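Local coordinates for protein Myo-inositol dehydrogenase (Corynebacterium glutamicum, PDB 3EUW) that probably catalyses the NAD+-dependent oxidation of myo-inositol, as a tetrameric member of the Gfo/Idh/MocA oxidoreductase family, at residues A[143-154]-A[238-249]. Numbering follows the deposited sequence.
Sequences IGNLEQLVIISR and DQRLEAFGSKGM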
ATOM      1  N   ILE A 143     -13.580 -16.946  -1.679  1.00 17.39           N
ATOM      2  CA  ILE A 143     -14.407 -15.743  -1.673  1.00 18.05           C
ATOM      3  C   ILE A 143     -15.847 -16.014  -2.109  1.00 17.92           C
ATOM      4  O   ILE A 143     -16.551 -15.093  -2.534  1.00 16.22           O
ATOM      5  CB  ILE A 143     -13.842 -14.630  -2.585  1.00 18.00           C
ATOM      6  CG1 ILE A 143     -13.688 -15.152  -4.017  1.00 15.09           C
ATOM      7  CG2 ILE A 143     -12.532 -14.124  -2.033  1.00 15.38           C
ATOM      8  CD1 ILE A 143     -13.435 -14.060  -5.029  1.00 13.30           C
ATOM      9  N   GLY A 144     -16.272 -17.273  -1.998  1.00 17.44           N
ATOM     10  CA  GLY A 144     -17.626 -17.648  -2.371  1.00 16.34           C
ATOM     11  C   GLY A 144     -17.822 -17.777  -3.865  1.00 16.63           C
ATOM     12  O   GLY A 144     -16.872 -18.052  -4.597  1.00 16.55           O
ATOM     13  N   ASN A 145     -19.053 -17.582  -4.325  1.00 16.75           N
ATOM     14  CA  ASN A 145     -19.349 -17.675  -5.748  1.00 18.36           C
ATOM     15  C   ASN A 145     -18.811 -16.438  -6.459  1.00 17.74           C
ATOM     16  O   ASN A 145     -19.047 -15.307  -6.022  1.00 17.81           O
ATOM     17  CB  ASN A 145     -20.861 -17.757  -5.987  1.00 21.29           C
ATOM     18  CG  ASN A 145     -21.560 -18.685  -5.011  1.00 23.91           C
ATOM     19  OD1 ASN A 145     -21.192 -19.851  -4.868  1.00 28.99           O
ATOM     20  ND2 ASN A 145     -22.578 -18.172  -4.334  1.00 29.03           N
ATOM     21  N   LEU A 146     -18.087 -16.662  -7.551  1.00 17.04           N
ATOM     22  CA  LEU A 146     -17.531 -15.586  -8.354  1.00 15.67           C
ATOM     23  C   LEU A 146     -18.688 -14.839  -9.031  1.00 16.60           C
ATOM     24  O   LEU A 146     -19.533 -15.455  -9.695  1.00 16.64           O
ATOM     25  CB  LEU A 146     -16.586 -16.173  -9.405  1.00 15.07           C
ATOM     26  CG  LEU A 146     -15.922 -15.201 -10.385  1.00 13.97           C
ATOM     27  CD1 LEU A 146     -15.090 -14.194  -9.612  1.00 13.70           C
ATOM     28  CD2 LEU A 146     -15.054 -15.973 -11.374  1.00 11.99           C
ATOM     29  N   GLU A 147     -18.730 -13.522  -8.859  1.00 13.04           N
ATOM     30  CA  GLU A 147     -19.797 -12.720  -9.432  1.00 15.62           C
ATOM     31  C   GLU A 147     -19.318 -11.705 -10.471  1.00 15.34           C
ATOM     32  O   GLU A 147     -20.013 -11.436 -11.456  1.00 12.56           O
ATOM     33  CB  GLU A 147     -20.564 -12.011  -8.313  1.00 11.67           C
ATOM     34  CG  GLU A 147     -21.184 -12.990  -7.309  1.00 14.22           C
ATOM     35  CD  GLU A 147     -21.805 -12.301  -6.103  1.00 15.17           C
ATOM     36  OE1 GLU A 147     -21.595 -11.079  -5.926  1.00 14.19           O
ATOM     37  OE2 GLU A 147     -22.498 -12.985  -5.325  1.00 15.40           O
ATOM     38  N   GLN A 148     -18.131 -11.148 -10.254  1.00 15.51           N
ATOM     39  CA  GLN A 148     -17.574 -10.164 -11.170  1.00 15.82           C
ATOM     40  C   GLN A 148     -16.080 -10.391 -11.322  1.00 14.95           C
ATOM     41  O   GLN A 148     -15.406 -10.804 -10.371  1.00 16.10           O
ATOM     42  CB  GLN A 148     -17.801  -8.750 -10.641  1.00 16.28           C
ATOM     43  CG  GLN A 148     -19.203  -8.476 -10.192  1.00 16.13           C
ATOM     44  CD  GLN A 148     -19.412  -7.029  -9.797  1.00 15.87           C
ATOM     45  OE1 GLN A 148     -18.543  -6.398  -9.187  1.00 16.54           O
ATOM     46  NE2 GLN A 148     -20.580  -6.500 -10.129  1.00 10.01           N
ATOM     47  N   LEU A 149     -15.569 -10.106 -12.515  1.00 13.83           N
ATOM     48  CA  LEU A 149     -14.153 -10.253 -12.814  1.00 12.81           C
ATOM     49  C   LEU A 149     -13.782  -8.990 -13.588  1.00 13.49           C
ATOM     50  O   LEU A 149     -14.279  -8.762 -14.688  1.00 15.55           O
ATOM     51  CB  LEU A 149     -13.920 -11.508 -13.658  1.00 10.19           C
ATOM     52  CG  LEU A 149     -12.467 -11.924 -13.898  1.00 13.13           C
ATOM     53  CD1 LEU A 149     -11.771 -12.225 -12.573  1.00 15.60           C
ATOM     54  CD2 LEU A 149     -12.442 -13.148 -14.789  1.00 13.07           C
ATOM     55  N   VAL A 150     -12.927  -8.159 -13.000  1.00 12.85           N
ATOM     56  CA  VAL A 150     -12.537  -6.909 -13.631  1.00 10.20           C
ATOM     57  C   VAL A 150     -11.080  -6.962 -14.029  1.00 11.30           C
ATOM     58  O   VAL A 150     -10.203  -7.162 -13.197  1.00 11.57           O
ATOM     59  CB  VAL A 150     -12.770  -5.730 -12.686  1.00  8.86           C
ATOM     60  CG1 VAL A 150     -12.427  -4.428 -13.390  1.00  9.61           C
ATOM     61  CG2 VAL A 150     -14.224  -5.727 -12.219  1.00  8.12           C
ATOM     62  N   ILE A 151     -10.836  -6.794 -15.321  1.00 10.73           N
ATOM     63  CA  ILE A 151      -9.487  -6.862 -15.853  1.00 10.58           C
ATOM     64  C   ILE A 151      -9.098  -5.555 -16.511  1.00 11.44           C
ATOM     65  O   ILE A 151      -9.852  -4.996 -17.302  1.00 13.16           O
ATOM     66  CB  ILE A 151      -9.382  -8.018 -16.870  1.00  9.58           C
ATOM     67  CG1 ILE A 151      -9.839  -9.319 -16.193  1.00  7.79           C
ATOM     68  CG2 ILE A 151      -7.951  -8.151 -17.378  1.00  9.55           C
ATOM     69  CD1 ILE A 151      -9.882 -10.553 -17.105  1.00  8.49           C
ATOM     70  N   ILE A 152      -7.921  -5.056 -16.159  1.00 12.63           N
ATOM     71  CA  ILE A 152      -7.437  -3.811 -16.732  1.00 11.48           C
ATOM     72  C   ILE A 152      -6.050  -4.026 -17.285  1.00 12.73           C
ATOM     73  O   ILE A 152      -5.077  -4.211 -16.540  1.00 12.92           O
ATOM     74  CB  ILE A 152      -7.401  -2.680 -15.688  1.00 12.89           C
ATOM     75  CG1 ILE A 152      -8.820  -2.424 -15.166  1.00 15.98           C
ATOM     76  CG2 ILE A 152      -6.799  -1.414 -16.311  1.00 11.06           C
ATOM     77  CD1 ILE A 152      -8.922  -1.358 -14.081  1.00 14.45           C
ATOM     78  N   SER A 153      -5.977  -4.017 -18.611  1.00 11.72           N
ATOM     79  CA  SER A 153      -4.736  -4.193 -19.324  1.00 10.77           C
ATOM     80  C   SER A 153      -4.476  -2.980 -20.218  1.00 11.93           C
ATOM     81  O   SER A 153      -5.314  -2.595 -21.042  1.00 12.16           O
ATOM     82  CB  SER A 153      -4.805  -5.453 -20.187  1.00 12.51           C
ATOM     83  OG  SER A 153      -5.056  -6.610 -19.402  1.00 13.80           O
ATOM     84  N   ARG A 154      -3.317  -2.372 -20.040  1.00 11.62           N
ATOM     85  CA  ARG A 154      -2.950  -1.234 -20.861  1.00 11.78           C
ATOM     86  C   ARG A 154      -1.506  -1.387 -21.311  1.00 12.77           C
ATOM     87  O   ARG A 154      -0.594  -1.510 -20.489  1.00 12.19           O
ATOM     88  CB  ARG A 154      -3.129   0.071 -20.079  1.00 10.18           C
ATOM     89  CG  ARG A 154      -4.561   0.318 -19.630  1.00  8.87           C
ATOM     90  CD  ARG A 154      -4.637   1.553 -18.722  1.00 10.50           C
ATOM     91  NE  ARG A 154      -6.006   1.981 -18.465  1.00  9.31           N
ATOM     92  CZ  ARG A 154      -6.477   2.323 -17.271  1.00 10.43           C
ATOM     93  NH1 ARG A 154      -5.688   2.296 -16.195  1.00  7.67           N
ATOM     94  NH2 ARG A 154      -7.744   2.675 -17.151  1.00 10.42           N
ATOM     95  N   ASP A 238       0.364  -1.990 -17.484  1.00 14.48           N
ATOM     96  CA  ASP A 238      -0.729  -2.171 -16.523  1.00 11.74           C
ATOM     97  C   ASP A 238      -1.438  -3.511 -16.696  1.00 11.85           C
ATOM     98  O   ASP A 238      -2.098  -3.743 -17.703  1.00 12.21           O
ATOM     99  CB  ASP A 238      -1.721  -1.011 -16.674  1.00 12.65           C
ATOM    100  CG  ASP A 238      -2.604  -0.821 -15.452  1.00 15.41           C
ATOM    101  OD1 ASP A 238      -2.557  -1.665 -14.532  1.00 17.05           O
ATOM    102  OD2 ASP A 238      -3.353   0.178 -15.420  1.00 17.27           O
ATOM    103  N   GLN A 239      -1.304  -4.390 -15.708  1.00 10.07           N
ATOM    104  CA  GLN A 239      -1.924  -5.710 -15.779  1.00  9.77           C
ATOM    105  C   GLN A 239      -2.589  -6.049 -14.458  1.00 10.96           C
ATOM    106  O   GLN A 239      -2.045  -6.825 -13.672  1.00 11.58           O
ATOM    107  CB  GLN A 239      -0.865  -6.778 -16.080  1.00  7.71           C
ATOM    108  CG  GLN A 239      -0.117  -6.607 -17.400  1.00 11.63           C
ATOM    109  CD  GLN A 239      -0.953  -6.992 -18.607  1.00 14.62           C
ATOM    110  OE1 GLN A 239      -1.587  -6.144 -19.238  1.00 17.79           O
ATOM    111  NE2 GLN A 239      -0.971  -8.282 -18.926  1.00 13.56           N
ATOM    112  N   ARG A 240      -3.758  -5.474 -14.213  1.00 10.16           N
ATOM    113  CA  ARG A 240      -4.469  -5.720 -12.977  1.00 11.19           C
ATOM    114  C   ARG A 240      -5.666  -6.627 -13.191  1.00 14.15           C
ATOM    115  O   ARG A 240      -6.245  -6.680 -14.284  1.00 15.65           O
ATOM    116  CB  ARG A 240      -4.915  -4.394 -12.355  1.00  9.55           C
ATOM    117  CG  ARG A 240      -3.778  -3.585 -11.740  1.00 10.34           C
ATOM    118  CD  ARG A 240      -4.281  -2.227 -11.256  1.00  8.19           C
ATOM    119  NE  ARG A 240      -4.524  -1.317 -12.369  1.00  7.93           N
ATOM    120  CZ  ARG A 240      -5.517  -0.429 -12.421  1.00 10.69           C
ATOM    121  NH1 ARG A 240      -6.384  -0.341 -11.417  1.00 10.87           N
ATOM    122  NH2 ARG A 240      -5.624   0.397 -13.460  1.00  9.96           N
ATOM    123  N   LEU A 241      -6.026  -7.347 -12.141  1.00 14.26           N
ATOM    124  CA  LEU A 241      -7.154  -8.249 -12.201  1.00 14.85           C
ATOM    125  C   LEU A 241      -7.822  -8.288 -10.838  1.00 15.51           C
ATOM    126  O   LEU A 241      -7.155  -8.367  -9.806  1.00 15.24           O
ATOM    127  CB  LEU A 241      -6.700  -9.653 -12.608  1.00 16.55           C
ATOM    128  CG  LEU A 241      -7.823 -10.682 -12.772  1.00 18.98           C
ATOM    129  CD1 LEU A 241      -7.383 -11.776 -13.731  1.00 20.65           C
ATOM    130  CD2 LEU A 241      -8.206 -11.256 -11.425  1.00 17.90           C
ATOM    131  N   GLU A 242      -9.145  -8.242 -10.849  1.00 13.68           N
ATOM    132  CA  GLU A 242      -9.916  -8.260  -9.625  1.00 13.92           C
ATOM    133  C   GLU A 242     -11.058  -9.268  -9.750  1.00 13.76           C
ATOM    134  O   GLU A 242     -11.821  -9.229 -10.714  1.00 14.57           O
ATOM    135  CB  GLU A 242     -10.475  -6.854  -9.380  1.00 15.86           C
ATOM    136  CG  GLU A 242     -11.368  -6.709  -8.172  1.00 16.63           C
ATOM    137  CD  GLU A 242     -12.038  -5.337  -8.102  1.00 18.10           C
ATOM    138  OE1 GLU A 242     -11.386  -4.318  -8.418  1.00 19.56           O
ATOM    139  OE2 GLU A 242     -13.217  -5.272  -7.722  1.00 18.50           O
ATOM    140  N   ALA A 243     -11.157 -10.172  -8.782  1.00 10.48           N
ATOM    141  CA  ALA A 243     -12.232 -11.158  -8.745  1.00 10.98           C
ATOM    142  C   ALA A 243     -13.095 -10.841  -7.516  1.00 12.31           C
ATOM    143  O   ALA A 243     -12.613 -10.841  -6.378  1.00 12.98           O
ATOM    144  CB  ALA A 243     -11.664 -12.566  -8.637  1.00  9.15           C
ATOM    145  N   PHE A 244     -14.367 -10.551  -7.746  1.00 11.72           N
ATOM    146  CA  PHE A 244     -15.271 -10.224  -6.649  1.00 13.01           C
ATOM    147  C   PHE A 244     -16.320 -11.319  -6.491  1.00 14.24           C
ATOM    148  O   PHE A 244     -16.988 -11.691  -7.462  1.00 12.48           O
ATOM    149  CB  PHE A 244     -15.970  -8.887  -6.921  1.00 13.34           C
ATOM    150  CG  PHE A 244     -16.998  -8.516  -5.885  1.00 15.14           C
ATOM    151  CD1 PHE A 244     -16.611  -7.938  -4.676  1.00 15.92           C
ATOM    152  CD2 PHE A 244     -18.349  -8.764  -6.102  1.00 15.63           C
ATOM    153  CE1 PHE A 244     -17.558  -7.611  -3.699  1.00 16.19           C
ATOM    154  CE2 PHE A 244     -19.306  -8.436  -5.118  1.00 15.98           C
ATOM    155  CZ  PHE A 244     -18.901  -7.859  -3.920  1.00 14.06           C
ATOM    156  N   GLY A 245     -16.467 -11.822  -5.267  1.00 13.47           N
ATOM    157  CA  GLY A 245     -17.433 -12.869  -5.022  1.00 14.53           C
ATOM    158  C   GLY A 245     -18.371 -12.575  -3.870  1.00 17.35           C
ATOM    159  O   GLY A 245     -18.279 -11.527  -3.231  1.00 16.47           O
ATOM    160  N   SER A 246     -19.271 -13.517  -3.597  1.00 17.67           N
ATOM    161  CA  SER A 246     -20.247 -13.359  -2.528  1.00 18.96           C
ATOM    162  C   SER A 246     -19.619 -13.218  -1.137  1.00 20.35           C
ATOM    163  O   SER A 246     -20.246 -12.677  -0.242  1.00 19.63           O
ATOM    164  CB  SER A 246     -21.226 -14.538  -2.538  1.00 19.91           C
ATOM    165  OG  SER A 246     -20.543 -15.782  -2.473  1.00 20.10           O
ATOM    166  N   LYS A 247     -18.387 -13.685  -0.953  1.00 20.46           N
ATOM    167  CA  LYS A 247     -17.749 -13.591   0.363  1.00 22.12           C
ATOM    168  C   LYS A 247     -16.448 -12.808   0.404  1.00 20.59           C
ATOM    169  O   LYS A 247     -15.716 -12.892   1.385  1.00 20.35           O
ATOM    170  CB  LYS A 247     -17.475 -14.986   0.932  1.00 23.69           C
ATOM    171  CG  LYS A 247     -18.715 -15.793   1.236  1.00 31.20           C
ATOM    172  CD  LYS A 247     -18.355 -17.183   1.762  1.00 33.87           C
ATOM    173  CE  LYS A 247     -19.608 -17.990   2.089  1.00 35.94           C
ATOM    174  NZ  LYS A 247     -19.280 -19.357   2.587  1.00 38.04           N
ATOM    175  N   GLY A 248     -16.149 -12.057  -0.649  1.00 20.50           N
ATOM    176  CA  GLY A 248     -14.917 -11.292  -0.647  1.00 18.15           C
ATOM    177  C   GLY A 248     -14.367 -10.993  -2.023  1.00 16.92           C
ATOM    178  O   GLY A 248     -14.988 -11.314  -3.037  1.00 17.97           O
HETATM  179  N   MSE A 249     -13.204 -10.356  -2.055  1.00 14.65           N
HETATM  180  CA  MSE A 249     -12.557 -10.033  -3.312  1.00 13.94           C
HETATM  181  C   MSE A 249     -11.086 -10.367  -3.247  1.00 14.19           C
HETATM  182  O   MSE A 249     -10.458 -10.259  -2.199  1.00 15.92           O
HETATM  183  CB  MSE A 249     -12.689  -8.540  -3.646  1.00 13.00           C
HETATM  184  CG  MSE A 249     -11.574  -8.012  -4.595  1.00 14.36           C
HETATM  185 SE   MSE A 249     -11.868  -6.164  -5.009  1.00 29.14          SE
HETATM  186  CE  MSE A 249     -11.345  -5.293  -3.334  1.00 17.81           C
TER
HETATM  187  O   HOH W   1      -4.457  -7.668 -16.662  1.00 26.57           O
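With chi1 at -160°, Asp238 swings its carboxylate away from its own amide nitrogen and alongside the Arg154 chain, which runs extended from CG to NE. Arg154 NH1 meets Asp238 OD2 at 3.2 Å in a salt bridge. OD2 sits 29° out of the Arg154 guanidinium plane and is met nearly along its C-O bond. Arg240 bends at chi3 (-75°) and grips the same carboxylate side-on. Its NE reaches Asp238 OD1 at 2.9 Å and its NH2 reaches OD2 at 3.0 Å, both on syn lone pairs. Ile152 CG2 covers one face of the Arg154 guanidinium, and Ile152 CD1 lies over a face of that of Arg240. The Tyr235 hydroxyl is hydrogen-bonded to both Asp238 OD2 and Arg154 NH1. Gln148 of the second subunit is the strongest polar partner of Arg154, and Glu242 of that subunit takes salt bridges from both arginines.

Strands 146-154 and 238-245 are antiparallel neighbours in the mixed sheet of the C-terminal domain. A classic beta bulge shifts their register by one: Glu147 N and Gln148 N both donate to Phe244 O, at 2.9 and 3.1 Å. Leu149 CD1 packs 3.9 Å from Leu241 CD2, and helices 129-139 and 169-185 cover this side. Beyond the bulge, Ser246 OG accepts from Asn145 N at 3.0 Å, and Ser246 N donates to Asn145 O.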